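PDB 5YY3: cyclopenase asqI from Emericella nidulans, which catalyses the ring contraction of 4'-methoxycyclopenin to 4'-methoxyviridicatin in aspoquinolone biosynthesis, releases methyl isocyanate, and binds one zinc ion per subunit. Local coordinates for residues E78-E81 with T82-A85; T530-S533 with V534-K537; L316-T319 with R320-L324. All blocks are in the same frame, centred on the assembly; numbering follows the deposited sequence.

How the interactions relate
All three contacts are local, each within one continuous piece of chain, and lie well apart, centres 29 to 33 Å from one another and none touching another. Interaction 1 spans about two turns of helix 77-92, with buried L80 and M83 on one side and exposed E81, T82 and K84 among the rest. Interaction 3 joins strand 316-317 to helix 323-331 through a polar corner at exposed T319 and partly exposed N322, over buried L318 and C323. Interaction 2 belongs to the Ig-like region, where a loop between strands folds round a buried lysine. The chemistry changes accordingly: main-chain helix bonds and apolar packing in 78-85, reciprocal side-chain-to-backbone bonds in 316-324, an ammonium among carbonyls and a water in 530-537.

Interaction 1. Residues E78-E81 with T82-A85; sequences EHLE and TMKA
With CG swung opposite the backbone N (chi1 -175°) and two further bends at chi2 (-89°) and chi3 (-57°), the M83 side chain curls back along helix 77-92 toward L80. The branches of L80 lead the same way, and the two residues lie side by side: CE of M83 sits 3.8 Å from CD2 of L80, the apolar i to i+3 contact of an alpha helix. The same methyl also rests beside the carbonyl O of L80. That oxygen of L80 receives the main-chain N of K84 at 2.8 Å, while CB of K84 packs 3.4 Å from it. Regular i to i+4 bonds on either side, from M83 N to H79 O (3.0 Å) and from A85 N to E81 O (3.1 Å), continue the alpha-helical pattern. E78 O is held more loosely, by weak bonds from both N and OG1 of T82. The buried pair faces the protein interior. M83 packs on D119 and I123 of helix 114-127 and on Y72, whereas L80 touches R194, its side chain about 9 Å from that of the zinc ligand H190. At the start of the helix, E78 reaches Y358 of helix 355-367.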
loop_
_atom_site.group_PDB
_atom_site.type_symbol
_atom_site.label_atom_id
_atom_site.label_comp_id
_atom_site.label_asym_id
_atom_site.label_seq_id
_atom_site.Cartn_x
_atom_site.Cartn_y
_atom_site.Cartn_z
ATOM N N GLU A 78 -19.342 33.660 21.224
ATOM C CA GLU A 78 -19.612 35.086 21.394
ATOM C C GLU A 78 -20.171 35.708 20.114
ATOM O O GLU A 78 -21.148 36.464 20.145
ATOM C CB GLU A 78 -18.348 35.827 21.824
ATOM C CG GLU A 78 -17.942 35.542 23.261
ATOM C CD GLU A 78 -17.278 34.179 23.440
ATOM O OE1 GLU A 78 -16.908 33.542 22.428
ATOM O OE2 GLU A 78 -17.121 33.750 24.600
ATOM N N HIS A 79 -19.552 35.381 18.986
ATOM C CA HIS A 79 -19.998 35.917 17.716
ATOM C C HIS A 79 -21.341 35.317 17.301
ATOM O O HIS A 79 -22.116 35.961 16.599
ATOM C CB HIS A 79 -18.962 35.658 16.625
ATOM C CG HIS A 79 -17.731 36.494 16.750
ATOM N ND1 HIS A 79 -17.368 37.425 15.801
ATOM C CD2 HIS A 79 -16.764 36.530 17.700
ATOM C CE1 HIS A 79 -16.238 38.006 16.165
ATOM N NE2 HIS A 79 -15.849 37.477 17.311
ATOM N N LEU A 80 -21.611 34.080 17.709
ATOM C CA LEU A 80 -22.879 33.440 17.341
ATOM C C LEU A 80 -24.022 34.106 18.091
ATOM O O LEU A 80 -25.119 34.266 17.558
ATOM C CB LEU A 80 -22.846 31.929 17.623
ATOM C CG LEU A 80 -21.900 31.141 16.700
ATOM C CD1 LEU A 80 -21.553 29.774 17.265
ATOM C CD2 LEU A 80 -22.494 31.000 15.296
ATOM N N GLU A 81 -23.749 34.513 19.325
ATOM C CA GLU A 81 -24.716 35.263 20.123
ATOM C C GLU A 81 -25.151 36.527 19.385
ATOM O O GLU A 81 -26.344 36.839 19.299
ATOM C CB GLU A 81 -24.117 35.625 21.484
ATOM C CG GLU A 81 -25.024 35.309 22.658
ATOM C CD GLU A 81 -24.384 35.654 24.001
ATOM O OE1 GLU A 81 -24.898 36.564 24.698
ATOM O OE2 GLU A 81 -23.370 35.008 24.359
ATOM N N THR A 82 -24.170 37.227 18.822
ATOM C CA THR A 82 -24.410 38.469 18.101
ATOM C C THR A 82 -25.197 38.201 16.827
ATOM O O THR A 82 -26.175 38.888 16.516
ATOM C CB THR A 82 -23.091 39.171 17.739
ATOM O OG1 THR A 82 -22.374 39.488 18.938
ATOM C CG2 THR A 82 -23.372 40.444 16.977
ATOM N N MET A 83 -24.755 37.188 16.098
ATOM C CA MET A 83 -25.416 36.756 14.878
ATOM C C MET A 83 -26.875 36.445 15.156
ATOM O O MET A 83 -27.752 36.876 14.404
ATOM C CB MET A 83 -24.695 35.539 14.295
ATOM C CG MET A 83 -25.234 35.083 12.968
ATOM S SD MET A 83 -26.557 33.893 13.170
ATOM C CE MET A 83 -25.710 32.645 14.134
ATOM N N LYS A 84 -27.140 35.714 16.240
ATOM C CA LYS A 84 -28.510 35.317 16.576
ATOM C C LYS A 84 -29.392 36.520 16.895
ATOM O O LYS A 84 -30.557 36.559 16.497
ATOM C CB LYS A 84 -28.528 34.342 17.758
ATOM C CG LYS A 84 -28.489 32.877 17.349
ATOM C CD LYS A 84 -28.402 31.959 18.565
ATOM C CE LYS A 84 -27.932 30.559 18.173
ATOM N NZ LYS A 84 -27.163 29.890 19.274
ATOM N N ALA A 85 -28.845 37.497 17.614
ATOM C CA ALA A 85 -29.593 38.704 17.932
ATOM C C ALA A 85 -29.912 39.477 16.657
ATOM O O ALA A 85 -30.981 40.082 16.532
ATOM C CB ALA A 85 -28.826 39.562 18.897
#

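Interaction 2. Residues T530-S533 with V534-K537; sequences TDSS and VARK
Two donors approach S532 O from opposite sides of its carbonyl plane. N of A535 stands above it, 65° out of the plane and 3.2 Å from S532 O, while NZ of K537 is only moderately tilted from it, at a very short 2.5 Å from S532 O, so that the exact distance is doubtful. The first of these bonds closes a type I beta turn, S532 to A535, in the loop between strands 523-528 and 571-580 of the hemocyanin-type Ig-like region. A second ring tightens the turn: S532 OG, placed opposite its own N by chi1 of 173°, accepts the backbone N of V534 at 3.2 Å, as in an ST turn. That hydroxyl also bonds to M510 O on strand 508-517, and D511 of the same strand takes the N of S533, so the turn is fixed to the sheet. CB of A535 meets CB of S532 at 3.9 Å, while V534 leans on W557 and M562. The lysine chain, bent at chi2, crosses the mouth of the loop, with K537 CE 3.7 Å from T530 O; the Y548 ring makes a cation-pi contact with it. R536 turns the other way, to salt bridges with D181 and D184 on helix 180-193, which also carries zinc ligands H186 and H190, and so ties this loop to the helical part. The buried ammonium of K537 has two further partners: its NZ donates to A535 O at 3.1 Å and to a water at 2.9 Å, which in turn donates to D531 O.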
loop_
_atom_site.group_PDB
_atom_site.type_symbol
_atom_site.label_atom_id
_atom_site.label_comp_id
_atom_site.label_asym_id
_atom_site.label_seq_id
_atom_site.Cartn_x
_atom_site.Cartn_y
_atom_site.Cartn_z
ATOM N N THR A 530 -36.545 5.844 -2.045
ATOM C CA THR A 530 -36.822 7.257 -2.269
ATOM C C THR A 530 -37.977 7.753 -1.404
ATOM O O THR A 530 -38.298 8.937 -1.425
ATOM C CB THR A 530 -37.127 7.528 -3.772
ATOM O OG1 THR A 530 -38.017 6.524 -4.276
ATOM C CG2 THR A 530 -35.838 7.481 -4.610
ATOM N N ASP A 531 -38.601 6.845 -0.650
ATOM C CA ASP A 531 -39.681 7.221 0.259
ATOM C C ASP A 531 -39.212 7.225 1.717
ATOM O O ASP A 531 -39.979 7.549 2.619
ATOM C CB ASP A 531 -40.886 6.276 0.083
ATOM C CG ASP A 531 -41.607 6.471 -1.258
ATOM O OD1 ASP A 531 -41.605 7.611 -1.786
ATOM O OD2 ASP A 531 -42.165 5.480 -1.791
ATOM N N SER A 532 -37.951 6.864 1.937
ATOM C CA SER A 532 -37.396 6.732 3.276
ATOM C C SER A 532 -37.589 7.971 4.155
ATOM O O SER A 532 -37.306 9.093 3.738
ATOM C CB SER A 532 -35.906 6.409 3.184
ATOM O OG SER A 532 -35.308 6.444 4.469
ATOM N N SER A 533 -38.054 7.761 5.384
ATOM C CA SER A 533 -38.235 8.864 6.334
ATOM C C SER A 533 -36.916 9.574 6.672
ATOM O O SER A 533 -36.912 10.706 7.158
ATOM C CB SER A 533 -38.870 8.345 7.612
ATOM O OG SER A 533 -37.963 7.493 8.287
ATOM N N VAL A 534 -35.806 8.892 6.409
ATOM C CA VAL A 534 -34.465 9.352 6.755
ATOM C C VAL A 534 -33.847 10.220 5.644
ATOM O O VAL A 534 -32.957 11.036 5.880
ATOM C CB VAL A 534 -33.574 8.113 7.051
ATOM C CG1 VAL A 534 -32.088 8.433 6.974
ATOM C CG2 VAL A 534 -33.956 7.505 8.405
ATOM N N ALA A 535 -34.369 10.075 4.436
ATOM C CA ALA A 535 -33.706 10.598 3.253
ATOM C C ALA A 535 -34.103 12.020 2.871
ATOM O O ALA A 535 -35.248 12.424 3.019
ATOM C CB ALA A 535 -33.965 9.663 2.077
ATOM N N ARG A 536 -33.127 12.758 2.355
ATOM C CA ARG A 536 -33.331 14.064 1.734
ATOM C C ARG A 536 -34.019 13.872 0.379
ATOM O O ARG A 536 -33.558 13.093 -0.449
ATOM C CB ARG A 536 -31.967 14.771 1.613
ATOM C CG ARG A 536 -31.813 15.879 0.603
ATOM C CD ARG A 536 -30.386 16.402 0.708
ATOM N NE ARG A 536 -29.902 17.128 -0.469
ATOM C CZ ARG A 536 -29.555 18.409 -0.438
ATOM N NH1 ARG A 536 -29.662 19.082 0.699
ATOM N NH2 ARG A 536 -29.103 19.019 -1.528
ATOM N N LYS A 537 -35.146 14.537 0.156
ATOM C CA LYS A 537 -35.938 14.247 -1.038
ATOM C C LYS A 537 -35.553 15.116 -2.214
ATOM O O LYS A 537 -36.344 15.916 -2.703
ATOM C CB LYS A 537 -37.429 14.396 -0.751
ATOM C CG LYS A 537 -38.073 13.089 -0.388
ATOM C CD LYS A 537 -37.544 12.545 0.896
ATOM C CE LYS A 537 -38.364 11.383 1.387
ATOM N NZ LYS A 537 -38.157 11.261 2.864
HETATM O O HOH W 1 -40.559 10.249 4.227
#

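Interaction 3. Residues L316-T319 with R320-L324; sequences LVLT and RDNCL
T319 and N322 cross at about a right angle and exchange bonds in both directions. The amide oxygen OD1 of N322 takes the backbone N of T319 at 2.6 Å, the donor tilted 35° from the carbonyl plane of the amide. In return, OG1 of T319 accepts the backbone N of N322 at 3.1 Å. OG1 of T319 (chi1 68°) and CG of N322 (chi1 77°) both stand between backbone N and carbonyl carbon, which turns each polar group back over the neighbouring main chain. The other end of the N322 amide, ND2, points along the strand to V317 O, a weak bond of 3.4 Å, and meets CD1 of L316, whose side chain comes from the opposite direction. The amide is thus held at OD1 and more loosely at ND2, which should limit its rotation. L318 crosses N322 at about a right angle as well, and its CD2 lies 3.7 Å from both OD1 of N322 and CA of C323. L316 and L318 also pack on F326 of helix 323-331; L316 pairs with F307 on the partner strand of the short hairpin, and L318 bonds to G305 just before it. The N of C323 bonds to T319 O at 2.9 Å. The reciprocal exchange between T319 and N322, three residues apart where a strand runs into a helix, has the pattern of a capping box, with asparagine in the place often taken by glutamate.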
loop_
_atom_site.group_PDB
_atom_site.type_symbol
_atom_site.label_atom_id
_atom_site.label_comp_id
_atom_site.label_asym_id
_atom_site.label_seq_id
_atom_site.Cartn_x
_atom_site.Cartn_y
_atom_site.Cartn_z
ATOM N N LEU A 316 -30.836 18.552 38.774
ATOM C CA LEU A 316 -31.687 17.888 37.801
ATOM C C LEU A 316 -31.342 16.403 37.761
ATOM O O LEU A 316 -30.219 16.029 37.413
ATOM C CB LEU A 316 -31.545 18.479 36.413
ATOM C CG LEU A 316 -32.202 17.431 35.498
ATOM C CD1 LEU A 316 -33.717 17.637 35.333
ATOM C CD2 LEU A 316 -31.484 17.251 34.173
ATOM N N VAL A 317 -32.297 15.557 38.124
ATOM C CA VAL A 317 -32.060 14.124 38.119
ATOM C C VAL A 317 -32.266 13.542 36.727
ATOM O O VAL A 317 -33.323 13.708 36.115
ATOM C CB VAL A 317 -32.969 13.404 39.121
ATOM C CG1 VAL A 317 -32.774 11.895 39.044
ATOM C CG2 VAL A 317 -32.683 13.900 40.525
ATOM N N LEU A 318 -31.238 12.871 36.219
ATOM C CA LEU A 318 -31.345 12.189 34.936
ATOM C C LEU A 318 -32.279 10.994 35.055
ATOM O O LEU A 318 -32.321 10.322 36.094
ATOM C CB LEU A 318 -29.968 11.745 34.434
ATOM C CG LEU A 318 -29.141 12.913 33.908
ATOM C CD1 LEU A 318 -27.732 12.461 33.554
ATOM C CD2 LEU A 318 -29.839 13.544 32.704
ATOM N N THR A 319 -33.030 10.757 33.979
ATOM C CA THR A 319 -33.931 9.622 33.857
ATOM C C THR A 319 -33.745 8.979 32.485
ATOM O O THR A 319 -33.239 9.618 31.561
ATOM C CB THR A 319 -35.404 10.047 34.021
ATOM O OG1 THR A 319 -35.800 10.850 32.896
ATOM C CG2 THR A 319 -35.598 10.842 35.304
ATOM N N ARG A 320 -34.165 7.723 32.358
ATOM C CA ARG A 320 -34.195 7.041 31.068
ATOM C C ARG A 320 -34.777 7.936 29.975
ATOM O O ARG A 320 -34.240 8.037 28.869
ATOM C CB ARG A 320 -35.002 5.756 31.181
ATOM C CG ARG A 320 -35.122 4.958 29.889
ATOM C CD ARG A 320 -36.032 3.757 30.100
ATOM N NE ARG A 320 -37.248 4.113 30.841
ATOM C CZ ARG A 320 -38.111 3.228 31.326
ATOM N NH1 ARG A 320 -37.888 1.931 31.158
ATOM N NH2 ARG A 320 -39.196 3.634 31.979
ATOM N N ASP A 321 -35.854 8.629 30.312
ATOM C CA ASP A 321 -36.552 9.469 29.358
ATOM C C ASP A 321 -35.817 10.742 28.958
ATOM O O ASP A 321 -35.872 11.145 27.793
ATOM C CB ASP A 321 -37.921 9.848 29.912
ATOM C CG ASP A 321 -38.825 10.436 28.856
ATOM O OD1 ASP A 321 -38.818 11.679 28.666
ATOM O OD2 ASP A 321 -39.521 9.643 28.189
ATOM N N ASN A 322 -35.139 11.388 29.907
ATOM C CA ASN A 322 -34.581 12.715 29.638
ATOM C C ASN A 322 -33.060 12.764 29.447
ATOM O O ASN A 322 -32.512 13.817 29.100
ATOM C CB ASN A 322 -35.002 13.694 30.754
ATOM C CG ASN A 322 -34.203 13.527 32.054
ATOM O OD1 ASN A 322 -33.390 12.610 32.213
ATOM N ND2 ASN A 322 -34.463 14.418 33.006
ATOM N N CYS A 323 -32.380 11.636 29.655
ATOM C CA CYS A 323 -30.915 11.649 29.674
ATOM C C CYS A 323 -30.309 12.214 28.379
ATOM O O CYS A 323 -29.489 13.110 28.440
ATOM C CB CYS A 323 -30.346 10.251 29.953
ATOM S SG CYS A 323 -30.892 8.930 28.799
ATOM N N LEU A 324 -30.725 11.738 27.216
ATOM C CA LEU A 324 -30.059 12.180 25.982
ATOM C C LEU A 324 -30.353 13.638 25.645
ATOM O O LEU A 324 -29.466 14.379 25.177
ATOM C CB LEU A 324 -30.449 11.289 24.804
ATOM C CG LEU A 324 -29.981 9.844 24.958
ATOM C CD1 LEU A 324 -30.283 9.042 23.690
ATOM C CD2 LEU A 324 -28.508 9.801 25.302
#